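Acyl-coenzyme A oxidase 3 (Yarrowia lipolytica, PDB 5YS9) oxidises the acyl chain of acyl-CoA substrates to the trans-2-enoyl-CoA with FAD and molecular oxygen, releasing hydrogen peroxide in peroxisomal fatty acid beta-oxidation. Local coordinates at residues A[410-415]-A[459-464]; A[468-473]-A[548-553]; A[515-520]-A[554-559]. All coordinates share one frame; numbering follows the deposited sequence.

Interaction 1: A[410-415]-A[459-464]. With FAD (flavin-adenine dinucleotide), chain C.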
loop_
_atom_site.group_PDB
_atom_site.type_symbol
_atom_site.label_atom_id
_atom_site.label_comp_id
_atom_site.label_asym_id
_atom_site.label_seq_id
_atom_site.Cartn_x
_atom_site.Cartn_y
_atom_site.Cartn_z
ATOM N N GLY A 410 6.453 11.591 -16.188
ATOM C CA GLY A 410 6.398 10.142 -16.035
ATOM C C GLY A 410 7.314 9.602 -14.957
ATOM O O GLY A 410 6.928 8.749 -14.164
ATOM N N LEU A 411 8.532 10.116 -14.931
ATOM C CA LEU A 411 9.497 9.731 -13.923
ATOM C C LEU A 411 9.010 10.032 -12.495
ATOM O O LEU A 411 9.124 9.180 -11.624
ATOM C CB LEU A 411 10.809 10.447 -14.167
ATOM C CG LEU A 411 12.003 9.747 -14.843
ATOM C CD1 LEU A 411 11.753 8.446 -15.516
ATOM C CD2 LEU A 411 12.650 10.700 -15.843
ATOM N N LYS A 412 8.497 11.234 -12.265
ATOM C CA LYS A 412 7.855 11.560 -10.994
ATOM C C LYS A 412 6.753 10.540 -10.657
ATOM O O LYS A 412 6.759 9.991 -9.564
ATOM C CB LYS A 412 7.266 12.983 -10.977
ATOM C CG LYS A 412 6.725 13.372 -9.613
ATOM C CD LYS A 412 5.250 13.041 -9.431
ATOM C CE LYS A 412 4.774 13.502 -8.076
ATOM N NZ LYS A 412 3.327 13.229 -7.895
ATOM N N ALA A 413 5.837 10.292 -11.602
ATOM C CA ALA A 413 4.700 9.405 -11.352
ATOM C C ALA A 413 5.158 8.037 -10.922
ATOM O O ALA A 413 4.811 7.595 -9.830
ATOM C CB ALA A 413 3.786 9.284 -12.550
ATOM N N PHE A 414 5.987 7.419 -11.759
ATOM C CA PHE A 414 6.396 6.027 -11.556
ATOM C C PHE A 414 7.395 5.770 -10.432
ATOM O O PHE A 414 7.326 4.719 -9.786
ATOM C CB PHE A 414 6.834 5.387 -12.893
ATOM C CG PHE A 414 5.660 5.100 -13.795
ATOM C CD1 PHE A 414 4.820 4.032 -13.517
ATOM C CD2 PHE A 414 5.338 5.950 -14.864
ATOM C CE1 PHE A 414 3.710 3.772 -14.315
ATOM C CE2 PHE A 414 4.229 5.708 -15.672
ATOM C CZ PHE A 414 3.401 4.623 -15.392
ATOM N N THR A 415 8.310 6.709 -10.199
ATOM C CA THR A 415 9.256 6.571 -9.125
ATOM C C THR A 415 8.541 6.796 -7.784
ATOM O O THR A 415 8.882 6.191 -6.782
ATOM C CB THR A 415 10.546 7.461 -9.265
ATOM O OG1 THR A 415 10.240 8.871 -9.256
ATOM C CG2 THR A 415 11.324 7.107 -10.495
ATOM N N ASN A 459 -1.811 9.872 -11.917
ATOM C CA ASN A 459 -2.622 9.408 -13.028
ATOM C C ASN A 459 -2.847 10.540 -14.006
ATOM O O ASN A 459 -2.785 10.318 -15.223
ATOM C CB ASN A 459 -3.970 8.792 -12.559
ATOM C CG ASN A 459 -3.789 7.398 -11.974
ATOM O OD1 ASN A 459 -3.556 6.449 -12.714
ATOM N ND2 ASN A 459 -3.834 7.277 -10.650
ATOM N N VAL A 460 -3.064 11.748 -13.484
ATOM C CA VAL A 460 -3.236 12.903 -14.344
ATOM C C VAL A 460 -1.932 13.238 -15.064
ATOM O O VAL A 460 -1.977 13.570 -16.234
ATOM C CB VAL A 460 -3.800 14.130 -13.588
ATOM C CG1 VAL A 460 -3.704 15.398 -14.437
ATOM C CG2 VAL A 460 -5.266 13.875 -13.218
ATOM N N LEU A 461 -0.791 13.153 -14.391
ATOM C CA LEU A 461 0.500 13.364 -15.081
ATOM C C LEU A 461 0.741 12.326 -16.192
ATOM O O LEU A 461 1.173 12.691 -17.282
ATOM C CB LEU A 461 1.678 13.345 -14.112
ATOM C CG LEU A 461 1.728 14.455 -13.069
ATOM C CD1 LEU A 461 2.848 14.191 -12.062
ATOM C CD2 LEU A 461 1.921 15.825 -13.705
ATOM N N CYS A 462 0.443 11.054 -15.918
ATOM C CA CYS A 462 0.652 9.997 -16.900
ATOM C C CYS A 462 -0.221 10.178 -18.155
ATOM O O CYS A 462 0.248 9.951 -19.276
ATOM C CB CYS A 462 0.440 8.597 -16.287
ATOM S SG CYS A 462 1.721 8.036 -15.118
ATOM N N LEU A 463 -1.468 10.582 -17.972
ATOM C CA LEU A 463 -2.362 10.830 -19.110
ATOM C C LEU A 463 -1.960 12.063 -19.940
ATOM O O LEU A 463 -2.144 12.049 -21.145
ATOM C CB LEU A 463 -3.820 10.959 -18.671
ATOM C CG LEU A 463 -4.445 9.717 -18.033
ATOM C CD1 LEU A 463 -5.864 10.024 -17.548
ATOM C CD2 LEU A 463 -4.477 8.492 -18.937
ATOM N N SER A 464 -1.429 13.106 -19.303
ATOM C CA SER A 464 -0.920 14.268 -20.008
ATOM C C SER A 464 0.305 13.932 -20.766
ATOM O O SER A 464 0.461 14.357 -21.895
ATOM C CB SER A 464 -0.524 15.388 -19.069
ATOM O OG SER A 464 -1.634 15.759 -18.328
HETATM P PA FAD C . -8.420 15.874 -8.253
HETATM O O1A FAD C . -9.847 16.263 -8.192
HETATM O O2A FAD C . -7.481 16.599 -9.138
HETATM O O5B FAD C . -8.408 14.367 -8.729
HETATM C C5B FAD C . -9.085 13.378 -7.972
HETATM C C4B FAD C . -9.023 12.030 -8.662
HETATM O O4B FAD C . -9.630 12.125 -9.945
HETATM C C3B FAD C . -7.595 11.611 -8.885
HETATM O O3B FAD C . -7.474 10.220 -8.670
HETATM C C2B FAD C . -7.349 11.854 -10.341
HETATM O O2B FAD C . -6.522 10.826 -10.851
HETATM C C1B FAD C . -8.715 11.798 -10.973
HETATM N N9A FAD C . -8.724 12.767 -12.086
HETATM C C8A FAD C . -8.692 14.102 -11.998
HETATM N N7A FAD C . -8.681 14.658 -13.220
HETATM C C5A FAD C . -8.700 13.670 -14.113
HETATM C C6A FAD C . -8.701 13.560 -15.578
HETATM N N6A FAD C . -8.681 14.653 -16.359
HETATM N N1A FAD C . -8.721 12.329 -16.108
HETATM C C2A FAD C . -8.740 11.231 -15.345
HETATM N N3A FAD C . -8.739 11.258 -14.017
HETATM C C4A FAD C . -8.723 12.424 -13.360
HETATM N N1 FAD C . -2.187 22.064 -1.907
HETATM C C2 FAD C . -1.688 23.296 -1.730
HETATM O O2 FAD C . -1.945 24.171 -2.552
HETATM N N3 FAD C . -0.916 23.627 -0.707
HETATM C C4 FAD C . -0.583 22.756 0.219
HETATM O O4 FAD C . 0.126 23.097 1.156
HETATM C C4X FAD C . -1.086 21.388 0.109
HETATM N N5 FAD C . -0.787 20.470 1.019
HETATM C C5X FAD C . -1.270 19.232 0.899
HETATM C C6 FAD C . -0.942 18.320 1.869
HETATM C C7 FAD C . -1.414 17.039 1.794
HETATM C C7M FAD C . -1.023 16.069 2.868
HETATM C C8 FAD C . -2.278 16.644 0.661
HETATM C C8M FAD C . -2.801 15.246 0.553
HETATM C C9 FAD C . -2.603 17.556 -0.322
HETATM C C9A FAD C . -2.131 18.844 -0.243
HETATM N N10 FAD C . -2.445 19.791 -1.224
HETATM C C10 FAD C . -1.938 21.080 -1.045
HETATM C "C1'" FAD C . -3.317 19.475 -2.355
HETATM C "C2'" FAD C . -2.713 18.630 -3.462
HETATM O "O2'" FAD C . -1.797 19.439 -4.180
HETATM C "C3'" FAD C . -3.843 18.152 -4.372
HETATM O "O3'" FAD C . -4.624 17.259 -3.600
HETATM C "C4'" FAD C . -3.477 17.426 -5.667
HETATM O "O4'" FAD C . -2.538 18.144 -6.455
HETATM C "C5'" FAD C . -4.693 17.273 -6.549
HETATM O "O5'" FAD C . -5.634 16.429 -5.925
HETATM P P FAD C . -7.173 16.788 -5.859
HETATM O O1P FAD C . -7.604 16.553 -4.466
HETATM O O2P FAD C . -7.377 18.109 -6.501
HETATM O O3P FAD C . -7.828 15.676 -6.777
#
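Lys412 passes across Leu461 at about a right angle, its aliphatic chain doing the touching and its charged end travelling on. From CB, 4.7 Å from Leu461 CD1, the chain runs to CG and bends (chi2 -91°), which brings CD within 3.7 Å of that methyl. CE then draws away from Leu461, and NZ ends in a cage of oxygens: it hydrogen-bonds to the carbonyls of Gln451, Trp454 and Gly456 and to Asn458 OD1, so the buried ammonium is held by residues 451-458.

One residue after Leu461, the SG of Cys462 touches two neighbouring residues of the other helix. It lies 3.5 Å from Ala413 CB and meets Phe414 obliquely, 4.3 Å from the ring centroid and 44° off the normal, a sulfur-aromatic contact made nearest to CE2.

The pair lies within the C-alpha1 helical domain, and the face of helix 458-477 carrying Asn459, Val460 and Leu463 forms part of the FAD pocket: Val460 CG2 packs 3.5 Å from FAD N7A. The segments run roughly antiparallel, at 141°, with axes 8.9 Å apart. Helix 300-330 brings Met309 to Lys412 and Arg306 to Leu461, while helix 547-573 lays Phe551 on Cys462 and Lys555 on Phe414.

Interaction 2: A[468-473]-A[548-553]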
loop_
_atom_site.group_PDB
_atom_site.type_symbol
_atom_site.label_atom_id
_atom_site.label_comp_id
_atom_site.label_asym_id
_atom_site.label_seq_id
_atom_site.Cartn_x
_atom_site.Cartn_y
_atom_site.Cartn_z
ATOM N N GLY A 468 0.969 13.981 -24.555
ATOM C CA GLY A 468 2.143 14.682 -25.015
ATOM C C GLY A 468 3.058 13.891 -25.963
ATOM O O GLY A 468 3.722 14.477 -26.827
ATOM N N LEU A 469 3.122 12.568 -25.798
ATOM C CA LEU A 469 3.974 11.751 -26.645
ATOM C C LEU A 469 3.354 11.534 -28.033
ATOM O O LEU A 469 4.058 11.411 -29.009
ATOM C CB LEU A 469 4.198 10.394 -26.016
ATOM C CG LEU A 469 5.033 10.358 -24.749
ATOM C CD1 LEU A 469 4.836 8.995 -24.058
ATOM C CD2 LEU A 469 6.496 10.671 -25.059
ATOM N N ILE A 470 2.032 11.418 -28.076
ATOM C CA ILE A 470 1.314 11.288 -29.299
ATOM C C ILE A 470 1.434 12.583 -30.144
ATOM O O ILE A 470 1.664 12.520 -31.369
ATOM C CB ILE A 470 -0.136 10.919 -29.008
ATOM C CG1 ILE A 470 -0.191 9.488 -28.488
ATOM C CG2 ILE A 470 -0.984 11.078 -30.269
ATOM C CD1 ILE A 470 -1.582 9.099 -28.025
ATOM N N GLN A 471 1.315 13.728 -29.480
ATOM C CA GLN A 471 1.555 15.025 -30.102
ATOM C C GLN A 471 2.990 15.187 -30.581
ATOM O O GLN A 471 3.200 15.747 -31.664
ATOM C CB GLN A 471 1.166 16.188 -29.186
ATOM C CG GLN A 471 -0.347 16.348 -29.023
ATOM C CD GLN A 471 -0.729 17.226 -27.818
ATOM O OE1 GLN A 471 0.013 17.310 -26.825
ATOM N NE2 GLN A 471 -1.874 17.894 -27.914
ATOM N N SER A 472 3.963 14.694 -29.810
ATOM C CA SER A 472 5.374 14.726 -30.261
ATOM C C SER A 472 5.616 13.872 -31.529
ATOM O O SER A 472 6.304 14.311 -32.436
ATOM C CB SER A 472 6.314 14.277 -29.148
ATOM O OG SER A 472 6.487 15.330 -28.230
ATOM N N CYS A 473 5.044 12.662 -31.540
ATOM C CA CYS A 473 5.134 11.718 -32.640
ATOM C C CYS A 473 4.452 12.282 -33.885
ATOM O O CYS A 473 5.056 12.287 -34.929
ATOM C CB CYS A 473 4.481 10.411 -32.246
ATOM S SG CYS A 473 4.391 9.050 -33.465
ATOM N N GLN A 548 -6.453 4.453 -22.264
ATOM C CA GLN A 548 -5.616 3.304 -21.937
ATOM C C GLN A 548 -4.289 3.401 -22.724
ATOM O O GLN A 548 -3.214 3.208 -22.148
ATOM C CB GLN A 548 -6.365 1.984 -22.196
ATOM C CG GLN A 548 -5.541 0.684 -22.124
ATOM C CD GLN A 548 -4.937 0.388 -20.732
ATOM O OE1 GLN A 548 -5.115 1.150 -19.768
ATOM N NE2 GLN A 548 -4.205 -0.731 -20.633
ATOM N N GLN A 549 -4.359 3.736 -24.013
ATOM C CA GLN A 549 -3.154 3.827 -24.847
ATOM C C GLN A 549 -2.258 4.970 -24.347
ATOM O O GLN A 549 -1.062 4.786 -24.211
ATOM C CB GLN A 549 -3.504 4.017 -26.332
ATOM C CG GLN A 549 -4.172 2.824 -27.009
ATOM C CD GLN A 549 -5.647 2.639 -26.674
ATOM O OE1 GLN A 549 -6.266 3.485 -26.054
ATOM N NE2 GLN A 549 -6.203 1.511 -27.075
ATOM N N ARG A 550 -2.825 6.124 -24.019
ATOM C CA ARG A 550 -1.987 7.228 -23.491
ATOM C C ARG A 550 -1.236 6.891 -22.205
ATOM O O ARG A 550 -0.058 7.227 -22.062
ATOM C CB ARG A 550 -2.822 8.468 -23.213
ATOM C CG ARG A 550 -3.147 9.277 -24.442
ATOM C CD ARG A 550 -3.858 10.544 -24.015
ATOM N NE ARG A 550 -5.239 10.308 -23.574
ATOM C CZ ARG A 550 -5.857 10.991 -22.599
ATOM N NH1 ARG A 550 -5.221 11.913 -21.883
ATOM N NH2 ARG A 550 -7.115 10.700 -22.288
ATOM N N PHE A 551 -1.946 6.248 -21.268
ATOM C CA PHE A 551 -1.362 5.735 -20.047
ATOM C C PHE A 551 -0.252 4.719 -20.313
ATOM O O PHE A 551 0.838 4.823 -19.726
ATOM C CB PHE A 551 -2.421 5.097 -19.097
ATOM C CG PHE A 551 -1.859 4.778 -17.733
ATOM C CD1 PHE A 551 -1.242 3.578 -17.488
ATOM C CD2 PHE A 551 -1.849 5.738 -16.740
ATOM C CE1 PHE A 551 -0.668 3.303 -16.268
ATOM C CE2 PHE A 551 -1.270 5.476 -15.503
ATOM C CZ PHE A 551 -0.676 4.256 -15.275
ATOM N N GLN A 552 -0.536 3.736 -21.172
ATOM C CA GLN A 552 0.469 2.725 -21.572
ATOM C C GLN A 552 1.741 3.379 -22.193
ATOM O O GLN A 552 2.888 3.054 -21.813
ATOM C CB GLN A 552 -0.145 1.691 -22.535
ATOM C CG GLN A 552 -0.994 0.610 -21.906
ATOM C CD GLN A 552 -0.144 -0.438 -21.200
ATOM O OE1 GLN A 552 -0.253 -0.613 -19.976
ATOM N NE2 GLN A 552 0.724 -1.131 -21.966
ATOM N N CYS A 553 1.540 4.310 -23.119
ATOM C CA CYS A 553 2.657 5.066 -23.660
ATOM C C CYS A 553 3.470 5.742 -22.579
ATOM O O CYS A 553 4.694 5.641 -22.580
ATOM C CB CYS A 553 2.178 6.087 -24.673
ATOM S SG CYS A 553 1.544 5.345 -26.208
#
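Leu469 and Ile470 both swing CG or CG1 to the side of their own backbone N, anti to the carbonyl carbon (chi1 -68° and -70°), and then extend, which carries each CD1 methyl forward to the helix of Cys553 and Arg550. Each methyl finds a different kind of surface.

Leu469 CD1 settles on backbone as much as on side chain. It lies 3.7 Å from Cys553 O and 3.8 Å from Cys553 C, so the methyl leans against the peptide group that follows Cys553. The cysteine adds its CB, 4.0 Å from Leu469 CD1. The CA atoms of Leu469 and Cys553 are 7.4 Å apart.

Ile470 CD1 touches Arg550 at the aliphatic root of the side chain, 3.9 Å from CG, the one chain lying roughly perpendicular to the other. Farther out, the arginine bends at chi3 (-73°), and its guanidinium turns to polar partners: NH1 donates to Leu463 O on helix 458-477, while NE and NH2 make weak bonds to Phe543 O and Ser547 OG.

Phe543 of helix 539-545 also packs on Ile470, and Ile522 of helix 507-534 covers Cys553. Phe551, between Arg550 and Cys553, looks elsewhere, stacking on Tyr350 of the second subunit.

Between the two segments, then, the contact is apolar, methyls against CB, CG and one peptide group, so its fit probably depends on shape rather than directional bonding. The guanidinium of buried Arg550 has its polar partners elsewhere; one of them, Leu463 O, lies about two turns back along helix 458-477 and ties the same two helices together, and the cation would be expected to polarise that carbonyl.

Interaction 3: A[515-520]-A[554-559]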
loop_
_atom_site.group_PDB
_atom_site.type_symbol
_atom_site.label_atom_id
_atom_site.label_comp_id
_atom_site.label_asym_id
_atom_site.label_seq_id
_atom_site.Cartn_x
_atom_site.Cartn_y
_atom_site.Cartn_z
ATOM N N GLU A 515 13.327 0.472 -26.617
ATOM C CA GLU A 515 13.040 1.428 -27.689
ATOM C C GLU A 515 11.998 0.864 -28.631
ATOM O O GLU A 515 11.074 1.594 -29.043
ATOM C CB GLU A 515 14.324 1.866 -28.428
ATOM C CG GLU A 515 15.288 2.670 -27.547
ATOM C CD GLU A 515 16.534 3.167 -28.286
ATOM O OE1 GLU A 515 16.795 2.739 -29.439
ATOM O OE2 GLU A 515 17.270 4.012 -27.724
ATOM N N LYS A 516 12.076 -0.434 -28.932
ATOM C CA LYS A 516 11.085 -0.992 -29.811
ATOM C C LYS A 516 9.667 -0.903 -29.243
ATOM O O LYS A 516 8.769 -0.447 -29.899
ATOM C CB LYS A 516 11.361 -2.455 -30.182
ATOM C CG LYS A 516 10.669 -2.788 -31.512
ATOM C CD LYS A 516 10.299 -4.232 -31.695
ATOM C CE LYS A 516 9.469 -4.446 -32.955
ATOM N NZ LYS A 516 10.275 -4.545 -34.198
ATOM N N VAL A 517 9.466 -1.406 -28.043
ATOM C CA VAL A 517 8.117 -1.491 -27.492
ATOM C C VAL A 517 7.527 -0.083 -27.183
ATOM O O VAL A 517 6.340 0.112 -27.357
ATOM C CB VAL A 517 8.040 -2.470 -26.278
ATOM C CG1 VAL A 517 8.481 -3.871 -26.713
ATOM C CG2 VAL A 517 8.875 -1.984 -25.089
ATOM N N ALA A 518 8.363 0.877 -26.769
ATOM C CA ALA A 518 7.941 2.271 -26.586
ATOM C C ALA A 518 7.495 2.875 -27.891
ATOM O O ALA A 518 6.377 3.379 -28.002
ATOM C CB ALA A 518 9.075 3.113 -26.010
ATOM N N ASN A 519 8.368 2.788 -28.891
ATOM C CA ASN A 519 8.040 3.281 -30.225
ATOM C C ASN A 519 6.792 2.609 -30.807
ATOM O O ASN A 519 5.889 3.274 -31.327
ATOM C CB ASN A 519 9.237 3.131 -31.144
ATOM C CG ASN A 519 8.916 3.551 -32.555
ATOM O OD1 ASN A 519 8.721 2.684 -33.386
ATOM N ND2 ASN A 519 8.760 4.867 -32.813
ATOM N N GLY A 520 6.703 1.298 -30.655
ATOM C CA GLY A 520 5.561 0.544 -31.143
ATOM C C GLY A 520 4.284 1.091 -30.606
ATOM O O GLY A 520 3.405 1.463 -31.350
ATOM N N ALA A 554 2.810 6.406 -21.635
ATOM C CA ALA A 554 3.528 7.045 -20.509
ATOM C C ALA A 554 4.349 6.006 -19.748
ATOM O O ALA A 554 5.504 6.235 -19.364
ATOM C CB ALA A 554 2.549 7.734 -19.561
ATOM N N LYS A 555 3.733 4.850 -19.547
ATOM C CA LYS A 555 4.349 3.783 -18.778
ATOM C C LYS A 555 5.540 3.185 -19.499
ATOM O O LYS A 555 6.583 2.998 -18.893
ATOM C CB LYS A 555 3.338 2.697 -18.473
ATOM C CG LYS A 555 3.802 1.677 -17.446
ATOM C CD LYS A 555 3.246 0.280 -17.688
ATOM C CE LYS A 555 2.243 -0.130 -16.645
ATOM N NZ LYS A 555 1.889 -1.557 -16.866
ATOM N N ILE A 556 5.400 2.879 -20.781
ATOM C CA ILE A 556 6.479 2.199 -21.481
ATOM C C ILE A 556 7.643 3.146 -21.713
ATOM O O ILE A 556 8.798 2.779 -21.537
ATOM C CB ILE A 556 6.010 1.493 -22.770
ATOM C CG1 ILE A 556 5.017 0.392 -22.425
ATOM C CG2 ILE A 556 7.184 0.825 -23.467
ATOM C CD1 ILE A 556 3.906 0.211 -23.446
ATOM N N HIS A 557 7.338 4.374 -22.058
ATOM C CA HIS A 557 8.388 5.358 -22.252
ATOM C C HIS A 557 9.211 5.638 -20.969
ATOM O O HIS A 557 10.436 5.779 -21.031
ATOM C CB HIS A 557 7.747 6.634 -22.816
ATOM C CG HIS A 557 8.643 7.830 -22.822
ATOM N ND1 HIS A 557 9.598 8.038 -23.789
ATOM C CD2 HIS A 557 8.686 8.910 -22.001
ATOM C CE1 HIS A 557 10.198 9.195 -23.553
ATOM N NE2 HIS A 557 9.649 9.751 -22.485
ATOM N N THR A 558 8.529 5.747 -19.827
ATOM C CA THR A 558 9.184 5.956 -18.553
ATOM C C THR A 558 10.070 4.744 -18.199
ATOM O O THR A 558 11.207 4.881 -17.733
ATOM C CB THR A 558 8.133 6.260 -17.464
ATOM O OG1 THR A 558 7.343 7.391 -17.877
ATOM C CG2 THR A 558 8.810 6.596 -16.103
ATOM N N ARG A 559 9.580 3.548 -18.461
ATOM C CA ARG A 559 10.362 2.383 -18.148
ATOM C C ARG A 559 11.672 2.301 -18.937
ATOM O O ARG A 559 12.759 1.951 -18.401
ATOM C CB ARG A 559 9.528 1.119 -18.397
ATOM C CG ARG A 559 10.045 -0.082 -17.655
ATOM C CD ARG A 559 10.558 0.339 -16.274
ATOM N NE ARG A 559 10.523 -0.758 -15.356
ATOM C CZ ARG A 559 9.518 -1.062 -14.562
ATOM N NH1 ARG A 559 8.426 -0.372 -14.549
ATOM N NH2 ARG A 559 9.618 -2.109 -13.784
#
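On the helix that presses Ile556 against Ala518, the carbonyl oxygen of Ala554 is gripped by two donors from one residue. Thr558 N makes the usual helical bond, and Thr558 OG1 donates to the same Ala554 O at 2.6 Å. The hydroxyl is tilted 23° from the carbonyl plane, and the two donors come in from opposite faces of it. This spends the threonine hydroxyl on its own helix and leaves its methyl for packing against Leu411 and Phe414 of helix 391-428.

Another side of that turn meets segment 515-520, and here Ile556 carries the contact. With CG1 beside the backbone N (chi1 -63°), its CG2 stands anti to the N and reaches into the partner helix. It comes to 3.5 Å from Ala518 N, and it lies 3.9 Å from Ala518 CB. Such a small residue lets the backbones come close: the CA atoms of Ala518 and Ile556 are only 5.3 Å apart. Val517 closes in next to Ala518, its CG2 3.7 Å from Ile556 CG2, with the two side chains set crosswise.

His557 brushes Ala518 with its backbone, and its imidazole is engaged elsewhere: ND1 hydrogen-bonds to Tyr488 OH and NE2 to Ser407 OG.

The segments are almost antiparallel, at 154°, with axes 8.7 Å apart, a helix pair within the helical C-terminal region. Helix 598-604 packs on one flank, placing Phe601 on Val517 and Leu600 on Ile556. Helix 458-477 supports helix 547-573 through Met465, which touches Ala554, His557 and Thr558.

How the interactions relate
All three contacts are buried helix-to-helix packing, and helix 547-573 joins them: it supplies one segment to interaction 2 and the next turn to interaction 3, and it also lies against interaction 1 through Phe551, Lys555 and Thr558. Helix 458-477 is shared by interactions 1 and 2. Interaction 1 sits nearest the centre of the chain, borders FAD, and mixes sulfur, aromatic and lysine packing. Interactions 2 and 3 lie farther out, their centres about 10 Å apart, and rest on aliphatic methyls against other side chains and backbone. Interactions 1 and 2 also reach the second subunit, whereas interaction 3 stays within its own chain.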